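PDB 2AU3: DNA primase from Aquifex aeolicus, which probably acts as an RNA polymerase that synthesises the short RNA primers used by DNA polymerase during DNA replication. Local coordinates for residues A[57-62]-A[141-145]; A[231-237]-A[265-271]. Numbering follows the deposited sequence.

Contact 1 (A[57-62]-A[141-145]); sequences KCFGCG and RKFDL. With ZN (zinc ion), chain B.
Arg141, with 87 Å² covered, and Lys57, with 54 Å², carry most of this contact between a zinc knuckle and a helix end. Segment 57-62 leaves its strand at Cys58 and turns tightly; Gly62, at phi 91°, lies 4.6 Å CA to CA from Arg141, and a CB there would meet Arg141 CB. Arg141 (chi1 m, chi2 t, chi3 m) lays its chain along the turn, its CD 3.2 Å from Gly60 O, which sits over one face of the guanidinium. Lys57 (chi1 t, chi2 p, then extended) brings its NZ to Arg141 O in a 2.8 Å hydrogen bond, to Asp144 OD2 in a 2.7 Å salt bridge and, within its own segment, to Gly62 O in a 2.6 Å hydrogen bond. Asp144, also salt-bridged to Arg117 and Lys194, ends helix 137-142 at phi 63° in a Schellman motif. Cys58 SG and Cys61 SG bind zinc at 2.4 and 2.3 Å, with Cys37 and His40 completing the site. The geometry is that of a CxxC zinc knuckle of the CHC2 zinc ribbon docked on the catalytic core of a DnaG primase.

Contact 2 (A[231-237]-A[265-271]); sequences LFGLYEA and RNVVAPL
Val268 is the apolar centre: its CG1 touches Leu234 CD1 at 3.8 Å and Ala237 CB at 4.4 Å, while its CB lies 4.3 Å from Leu231 CB. Strand 267-270 belongs to the Toprim fold; it pairs antiparallel with 231-232, an outermost strand of the mixed sheet, and parallel with 247-249 on its other edge. Leu231 (chi1 m, chi2 t) brings CD2 to 3.4 Å from Ala269 O; beyond the segments it reaches helix 277-284. The Phe232 and Ala269 side chains share a face of the sheet, CB to CB 4.4 Å, and Leu271 CD1 packs at 3.6 Å from Phe232 CB. With chi1 t, the Phe232 ring leads away from strand 267-270 and touches Ile191.

Register is set by Phe232 opposite Ala269, a hydrogen-bonded pair: Ala269 N donates to Phe232 O at 3.0 Å, and Phe232 N to Ala269 O at 2.9 Å in a weak, bent bond. A type II turn from Leu231 to Leu234 then swings the chain into helix 234-244. Gly233, its N-cap residue, has phi 87°, and a CB there would lie 3.2 Å from Val267 O. The helix approaches the strand's start, with Ala237 and Asn266 4.8 Å apart CA to CA. At this polar edge Asn266, centre of an inverse gamma turn, gives its ND2 to Phe246 O. Ala237 CA makes a CA-H...O contact with Arg265 O at 3.4 Å, and Ala237 CB packs 3.2 Å from Val267 O, a buried carbonyl without a hydrogen-bond partner.

How the contacts relate
Contact 1 is partly buried, covering 258 Å² between the zinc-binding and core regions, and is held by a salt bridge and a lysine-to-carbonyl hydrogen bond, with Arg141 packed on the turn; contact 2 is buried, covers 462 Å² and relies on apolar packing plus one antiparallel strand pair. Their centres are about 17 Å apart, yet they touch: Phe143 CE1 reaches Glu236 CD at 3.5 Å, and Phe143 CD1 reaches Phe232 CZ at 3.8 Å. Segment 141-145 therefore joins the two contacts, meeting the zinc knuckle through Arg141 and Asp144, and the 232-236 region through Lys142 and Phe143. Strand 188-194 borders both. Contact 2 lies nearer the predicted magnesium site, with the Pro270 side chain about 6 Å from that of Glu251.

Contact 1 (A[57-62]-A[141-145])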
ATOM      1  N   LYS A  57      -3.725 -17.456  -0.848  1.00 20.52           N
ATOM      2  CA  LYS A  57      -2.769 -16.749   0.015  1.00 20.81           C
ATOM      3  C   LYS A  57      -2.499 -17.633   1.211  1.00 21.95           C
ATOM      4  O   LYS A  57      -3.439 -18.049   1.902  1.00 22.24           O
ATOM      5  CB  LYS A  57      -3.340 -15.402   0.488  1.00 19.87           C
ATOM      6  CG  LYS A  57      -2.413 -14.590   1.427  1.00 20.96           C
ATOM      7  CD  LYS A  57      -1.172 -13.985   0.696  1.00 20.09           C
ATOM      8  CE  LYS A  57      -0.369 -13.073   1.681  1.00 22.92           C
ATOM      9  NZ  LYS A  57       0.895 -12.537   1.069  1.00 22.13           N
ATOM     10  N   CYS A  58      -1.228 -17.936   1.449  1.00 22.45           N
ATOM     11  CA  CYS A  58      -0.855 -18.660   2.653  1.00 24.28           C
ATOM     12  C   CYS A  58      -0.597 -17.711   3.815  1.00 24.49           C
ATOM     13  O   CYS A  58       0.287 -16.870   3.746  1.00 24.18           O
ATOM     14  CB  CYS A  58       0.368 -19.531   2.424  1.00 23.70           C
ATOM     15  SG  CYS A  58       0.632 -20.560   3.856  1.00 26.87           S
ATOM     16  N   PHE A  59      -1.373 -17.855   4.881  1.00 25.14           N
ATOM     17  CA  PHE A  59      -1.164 -17.055   6.088  1.00 25.89           C
ATOM     18  C   PHE A  59      -0.005 -17.588   6.902  1.00 25.80           C
ATOM     19  O   PHE A  59       0.333 -17.036   7.934  1.00 26.83           O
ATOM     20  CB  PHE A  59      -2.420 -17.024   6.942  1.00 26.28           C
ATOM     21  CG  PHE A  59      -3.452 -16.078   6.443  1.00 28.49           C
ATOM     22  CD1 PHE A  59      -4.000 -16.237   5.171  1.00 30.86           C
ATOM     23  CD2 PHE A  59      -3.861 -15.000   7.225  1.00 32.17           C
ATOM     24  CE1 PHE A  59      -4.961 -15.352   4.683  1.00 33.37           C
ATOM     25  CE2 PHE A  59      -4.832 -14.112   6.754  1.00 33.01           C
ATOM     26  CZ  PHE A  59      -5.376 -14.287   5.472  1.00 33.75           C
ATOM     27  N   GLY A  60       0.621 -18.660   6.424  1.00 25.07           N
ATOM     28  CA  GLY A  60       1.754 -19.235   7.125  1.00 25.02           C
ATOM     29  C   GLY A  60       3.090 -18.755   6.601  1.00 24.26           C
ATOM     30  O   GLY A  60       3.962 -18.363   7.381  1.00 25.45           O
ATOM     31  N   CYS A  61       3.258 -18.781   5.285  1.00 23.75           N
ATOM     32  CA  CYS A  61       4.480 -18.285   4.673  1.00 23.97           C
ATOM     33  C   CYS A  61       4.292 -17.027   3.816  1.00 23.58           C
ATOM     34  O   CYS A  61       5.266 -16.401   3.433  1.00 24.49           O
ATOM     35  CB  CYS A  61       5.156 -19.370   3.849  1.00 23.87           C
ATOM     36  SG  CYS A  61       4.182 -19.836   2.401  1.00 25.00           S
ATOM     37  N   GLY A  62       3.053 -16.671   3.510  1.00 22.64           N
ATOM     38  CA  GLY A  62       2.783 -15.442   2.776  1.00 22.65           C
ATOM     39  C   GLY A  62       2.728 -15.578   1.268  1.00 22.36           C
ATOM     40  O   GLY A  62       2.392 -14.621   0.577  1.00 22.31           O
ATOM     41  N   ARG A 141       4.030 -10.768   6.280  1.00 16.73           N
ATOM     42  CA  ARG A 141       3.574 -11.707   5.261  1.00 17.73           C
ATOM     43  C   ARG A 141       2.414 -11.202   4.399  1.00 17.51           C
ATOM     44  O   ARG A 141       2.423 -11.397   3.171  1.00 16.93           O
ATOM     45  CB  ARG A 141       3.172 -13.018   5.903  1.00 17.79           C
ATOM     46  CG  ARG A 141       4.373 -13.795   6.440  1.00 20.87           C
ATOM     47  CD  ARG A 141       4.021 -15.168   6.951  1.00 25.83           C
ATOM     48  NE  ARG A 141       3.092 -15.133   8.079  1.00 31.28           N
ATOM     49  CZ  ARG A 141       3.432 -15.325   9.361  1.00 32.15           C
ATOM     50  NH1 ARG A 141       4.706 -15.539   9.709  1.00 34.10           N
ATOM     51  NH2 ARG A 141       2.494 -15.281  10.297  1.00 30.47           N
ATOM     52  N   LYS A 142       1.425 -10.563   5.039  1.00 16.66           N
ATOM     53  CA  LYS A 142       0.313  -9.963   4.300  1.00 15.79           C
ATOM     54  C   LYS A 142       0.791  -8.972   3.254  1.00 14.86           C
ATOM     55  O   LYS A 142       0.265  -8.948   2.123  1.00 14.36           O
ATOM     56  CB  LYS A 142      -0.668  -9.255   5.230  1.00 16.00           C
ATOM     57  CG  LYS A 142      -1.839  -8.601   4.478  1.00 15.29           C
ATOM     58  CD  LYS A 142      -2.764  -7.918   5.472  1.00 18.47           C
ATOM     59  CE  LYS A 142      -3.968  -7.305   4.781  1.00 21.43           C
ATOM     60  NZ  LYS A 142      -4.786  -8.272   4.008  1.00 19.04           N
ATOM     61  N   PHE A 143       1.744  -8.133   3.661  1.00 13.91           N
ATOM     62  CA  PHE A 143       2.262  -7.059   2.825  1.00 14.79           C
ATOM     63  C   PHE A 143       3.435  -7.484   1.936  1.00 15.35           C
ATOM     64  O   PHE A 143       3.967  -6.665   1.186  1.00 14.51           O
ATOM     65  CB  PHE A 143       2.649  -5.835   3.670  1.00 13.76           C
ATOM     66  CG  PHE A 143       1.468  -4.970   4.038  1.00 13.44           C
ATOM     67  CD1 PHE A 143       1.125  -3.849   3.263  1.00 14.02           C
ATOM     68  CD2 PHE A 143       0.668  -5.307   5.095  1.00 13.29           C
ATOM     69  CE1 PHE A 143       0.005  -3.051   3.597  1.00 12.24           C
ATOM     70  CE2 PHE A 143      -0.453  -4.514   5.433  1.00 14.95           C
ATOM     71  CZ  PHE A 143      -0.765  -3.359   4.657  1.00 14.47           C
ATOM     72  N   ASP A 144       3.805  -8.764   2.010  1.00 14.31           N
ATOM     73  CA  ASP A 144       4.805  -9.340   1.104  1.00 15.82           C
ATOM     74  C   ASP A 144       6.193  -8.681   1.281  1.00 14.90           C
ATOM     75  O   ASP A 144       6.967  -8.554   0.336  1.00 16.13           O
ATOM     76  CB  ASP A 144       4.319  -9.303  -0.371  1.00 15.67           C
ATOM     77  CG  ASP A 144       3.102 -10.185  -0.603  1.00 19.02           C
ATOM     78  OD1 ASP A 144       2.135  -9.733  -1.249  1.00 23.08           O
ATOM     79  OD2 ASP A 144       3.010 -11.353  -0.149  1.00 22.92           O
ATOM     80  N   LEU A 145       6.512  -8.321   2.517  1.00 14.94           N
ATOM     81  CA  LEU A 145       7.826  -7.773   2.828  1.00 14.44           C
ATOM     82  C   LEU A 145       8.920  -8.702   2.401  1.00 15.20           C
ATOM     83  O   LEU A 145       8.799  -9.960   2.510  1.00 14.80           O
ATOM     84  CB  LEU A 145       7.966  -7.442   4.306  1.00 13.95           C
ATOM     85  CG  LEU A 145       6.954  -6.438   4.858  1.00 14.60           C
ATOM     86  CD1 LEU A 145       7.554  -5.839   6.091  1.00 19.02           C
ATOM     87  CD2 LEU A 145       6.531  -5.357   3.900  1.00 18.55           C
TER
HETATM   88 ZN    ZN B 501       2.691 -21.518   3.061  1.00 29.93          ZN

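Contact 2 (A[231-237]-A[265-271])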
ATOM      1  N   LEU A 231      -1.354   5.026  -3.557  1.00 17.49           N
ATOM      2  CA  LEU A 231      -1.221   5.107  -2.110  1.00 17.89           C
ATOM      3  C   LEU A 231      -0.790   3.765  -1.564  1.00 18.31           C
ATOM      4  O   LEU A 231      -1.420   2.733  -1.856  1.00 19.40           O
ATOM      5  CB  LEU A 231      -2.543   5.537  -1.431  1.00 17.51           C
ATOM      6  CG  LEU A 231      -2.931   7.016  -1.539  1.00 18.61           C
ATOM      7  CD1 LEU A 231      -4.416   7.191  -1.284  1.00 21.09           C
ATOM      8  CD2 LEU A 231      -2.116   7.869  -0.574  1.00 17.50           C
ATOM      9  N   PHE A 232       0.265   3.771  -0.761  1.00 17.16           N
ATOM     10  CA  PHE A 232       0.644   2.565  -0.055  1.00 16.95           C
ATOM     11  C   PHE A 232      -0.491   2.105   0.850  1.00 17.03           C
ATOM     12  O   PHE A 232      -1.065   2.911   1.615  1.00 15.70           O
ATOM     13  CB  PHE A 232       1.889   2.791   0.796  1.00 16.13           C
ATOM     14  CG  PHE A 232       2.410   1.520   1.436  1.00 18.32           C
ATOM     15  CD1 PHE A 232       2.879   0.476   0.637  1.00 19.32           C
ATOM     16  CD2 PHE A 232       2.432   1.370   2.818  1.00 17.65           C
ATOM     17  CE1 PHE A 232       3.361  -0.708   1.214  1.00 19.71           C
ATOM     18  CE2 PHE A 232       2.919   0.187   3.414  1.00 20.41           C
ATOM     19  CZ  PHE A 232       3.371  -0.847   2.615  1.00 19.80           C
ATOM     20  N   GLY A 233      -0.781   0.807   0.793  1.00 16.16           N
ATOM     21  CA  GLY A 233      -1.766   0.205   1.656  1.00 16.72           C
ATOM     22  C   GLY A 233      -3.203   0.258   1.157  1.00 17.09           C
ATOM     23  O   GLY A 233      -4.078  -0.355   1.757  1.00 17.30           O
ATOM     24  N   LEU A 234      -3.475   0.981   0.073  1.00 16.61           N
ATOM     25  CA  LEU A 234      -4.855   1.082  -0.391  1.00 17.45           C
ATOM     26  C   LEU A 234      -5.513  -0.284  -0.666  1.00 17.24           C
ATOM     27  O   LEU A 234      -6.637  -0.544  -0.215  1.00 16.19           O
ATOM     28  CB  LEU A 234      -4.979   2.026  -1.586  1.00 17.92           C
ATOM     29  CG  LEU A 234      -6.366   2.443  -2.019  1.00 20.03           C
ATOM     30  CD1 LEU A 234      -7.134   3.136  -0.869  1.00 20.78           C
ATOM     31  CD2 LEU A 234      -6.204   3.384  -3.212  1.00 24.09           C
ATOM     32  N   TYR A 235      -4.789  -1.170  -1.344  1.00 16.32           N
ATOM     33  CA  TYR A 235      -5.311  -2.483  -1.664  1.00 16.76           C
ATOM     34  C   TYR A 235      -5.680  -3.223  -0.363  1.00 17.05           C
ATOM     35  O   TYR A 235      -6.759  -3.811  -0.232  1.00 16.51           O
ATOM     36  CB  TYR A 235      -4.266  -3.289  -2.437  1.00 16.71           C
ATOM     37  CG  TYR A 235      -4.620  -4.752  -2.554  1.00 17.83           C
ATOM     38  CD1 TYR A 235      -3.881  -5.723  -1.881  1.00 17.95           C
ATOM     39  CD2 TYR A 235      -5.703  -5.171  -3.353  1.00 15.65           C
ATOM     40  CE1 TYR A 235      -4.197  -7.084  -2.014  1.00 19.92           C
ATOM     41  CE2 TYR A 235      -6.024  -6.505  -3.505  1.00 17.02           C
ATOM     42  CZ  TYR A 235      -5.285  -7.458  -2.814  1.00 21.89           C
ATOM     43  OH  TYR A 235      -5.600  -8.797  -2.937  1.00 25.18           O
ATOM     44  N   GLU A 236      -4.781  -3.177   0.602  1.00 15.25           N
ATOM     45  CA  GLU A 236      -5.018  -3.839   1.870  1.00 15.18           C
ATOM     46  C   GLU A 236      -6.075  -3.133   2.758  1.00 15.33           C
ATOM     47  O   GLU A 236      -6.734  -3.780   3.575  1.00 14.91           O
ATOM     48  CB  GLU A 236      -3.699  -3.945   2.616  1.00 15.16           C
ATOM     49  CG  GLU A 236      -2.702  -4.878   1.947  1.00 17.44           C
ATOM     50  CD  GLU A 236      -1.878  -4.189   0.851  1.00 21.42           C
ATOM     51  OE1 GLU A 236      -2.096  -2.978   0.592  1.00 21.60           O
ATOM     52  OE2 GLU A 236      -1.007  -4.863   0.244  1.00 22.84           O
ATOM     53  N   ALA A 237      -6.218  -1.821   2.590  1.00 14.24           N
ATOM     54  CA  ALA A 237      -7.045  -0.999   3.477  1.00 14.98           C
ATOM     55  C   ALA A 237      -8.491  -0.833   3.010  1.00 15.10           C
ATOM     56  O   ALA A 237      -9.360  -0.525   3.819  1.00 14.99           O
ATOM     57  CB  ALA A 237      -6.407   0.388   3.665  1.00 14.86           C
ATOM     58  N   ARG A 265      -6.596  -0.941  10.516  1.00 11.52           N
ATOM     59  CA  ARG A 265      -6.335  -1.422   9.159  1.00 13.07           C
ATOM     60  C   ARG A 265      -6.887  -0.519   8.053  1.00 13.03           C
ATOM     61  O   ARG A 265      -6.658  -0.776   6.866  1.00 12.29           O
ATOM     62  CB  ARG A 265      -6.899  -2.823   8.998  1.00 12.35           C
ATOM     63  CG  ARG A 265      -6.267  -3.884   9.909  1.00 16.22           C
ATOM     64  CD  ARG A 265      -6.938  -5.220   9.698  1.00 20.75           C
ATOM     65  NE  ARG A 265      -6.391  -6.294  10.520  1.00 22.99           N
ATOM     66  CZ  ARG A 265      -7.048  -6.863  11.505  1.00 23.16           C
ATOM     67  NH1 ARG A 265      -8.259  -6.438  11.824  1.00 24.22           N
ATOM     68  NH2 ARG A 265      -6.500  -7.870  12.171  1.00 25.98           N
ATOM     69  N   ASN A 266      -7.610   0.537   8.446  1.00 13.26           N
ATOM     70  CA  ASN A 266      -8.192   1.439   7.446  1.00 13.57           C
ATOM     71  C   ASN A 266      -7.239   2.610   7.245  1.00 13.43           C
ATOM     72  O   ASN A 266      -7.606   3.738   7.444  1.00 15.50           O
ATOM     73  CB  ASN A 266      -9.592   1.923   7.892  1.00 13.85           C
ATOM     74  CG  ASN A 266      -9.566   2.614   9.271  1.00 14.14           C
ATOM     75  OD1 ASN A 266      -8.798   2.228  10.151  1.00 14.84           O
ATOM     76  ND2 ASN A 266     -10.418   3.615   9.452  1.00 15.13           N
ATOM     77  N   VAL A 267      -6.015   2.295   6.840  1.00 13.89           N
ATOM     78  CA  VAL A 267      -4.852   3.206   6.865  1.00 13.62           C
ATOM     79  C   VAL A 267      -4.190   3.199   5.494  1.00 14.03           C
ATOM     80  O   VAL A 267      -3.992   2.109   4.905  1.00 12.56           O
ATOM     81  CB  VAL A 267      -3.772   2.710   7.881  1.00 13.54           C
ATOM     82  CG1 VAL A 267      -2.613   3.756   8.032  1.00 14.07           C
ATOM     83  CG2 VAL A 267      -4.388   2.445   9.252  1.00 15.46           C
ATOM     84  N   VAL A 268      -3.781   4.398   5.025  1.00 14.10           N
ATOM     85  CA  VAL A 268      -3.025   4.575   3.782  1.00 14.12           C
ATOM     86  C   VAL A 268      -1.872   5.521   4.042  1.00 15.48           C
ATOM     87  O   VAL A 268      -1.849   6.209   5.051  1.00 15.07           O
ATOM     88  CB  VAL A 268      -3.888   5.211   2.640  1.00 13.14           C
ATOM     89  CG1 VAL A 268      -4.852   4.154   2.053  1.00 15.08           C
ATOM     90  CG2 VAL A 268      -4.687   6.391   3.161  1.00 12.59           C
ATOM     91  N   ALA A 269      -0.911   5.549   3.128  1.00 15.19           N
ATOM     92  CA  ALA A 269       0.194   6.490   3.243  1.00 16.43           C
ATOM     93  C   ALA A 269       0.630   6.937   1.856  1.00 18.15           C
ATOM     94  O   ALA A 269       0.491   6.167   0.897  1.00 17.45           O
ATOM     95  CB  ALA A 269       1.355   5.835   3.984  1.00 16.23           C
ATOM     96  N   PRO A 270       1.154   8.171   1.719  1.00 20.43           N
ATOM     97  CA  PRO A 270       1.638   8.667   0.419  1.00 22.50           C
ATOM     98  C   PRO A 270       2.819   7.845  -0.048  1.00 25.03           C
ATOM     99  O   PRO A 270       3.568   7.290   0.775  1.00 25.11           O
ATOM    100  CB  PRO A 270       2.087  10.106   0.725  1.00 22.33           C
ATOM    101  CG  PRO A 270       1.356  10.467   1.954  1.00 20.75           C
ATOM    102  CD  PRO A 270       1.253   9.205   2.761  1.00 20.28           C
ATOM    103  N   LEU A 271       2.983   7.735  -1.352  1.00 28.62           N
ATOM    104  CA  LEU A 271       4.063   6.902  -1.818  1.00 31.84           C
ATOM    105  C   LEU A 271       5.335   7.668  -1.700  1.00 34.29           C
ATOM    106  O   LEU A 271       5.496   8.774  -2.268  1.00 34.73           O
ATOM    107  CB  LEU A 271       3.822   6.366  -3.218  1.00 31.45           C
ATOM    108  CG  LEU A 271       3.845   4.834  -3.260  1.00 33.56           C
ATOM    109  CD1 LEU A 271       3.866   4.199  -1.867  1.00 31.32           C
ATOM    110  CD2 LEU A 271       2.672   4.323  -4.052  1.00 35.62           C
TER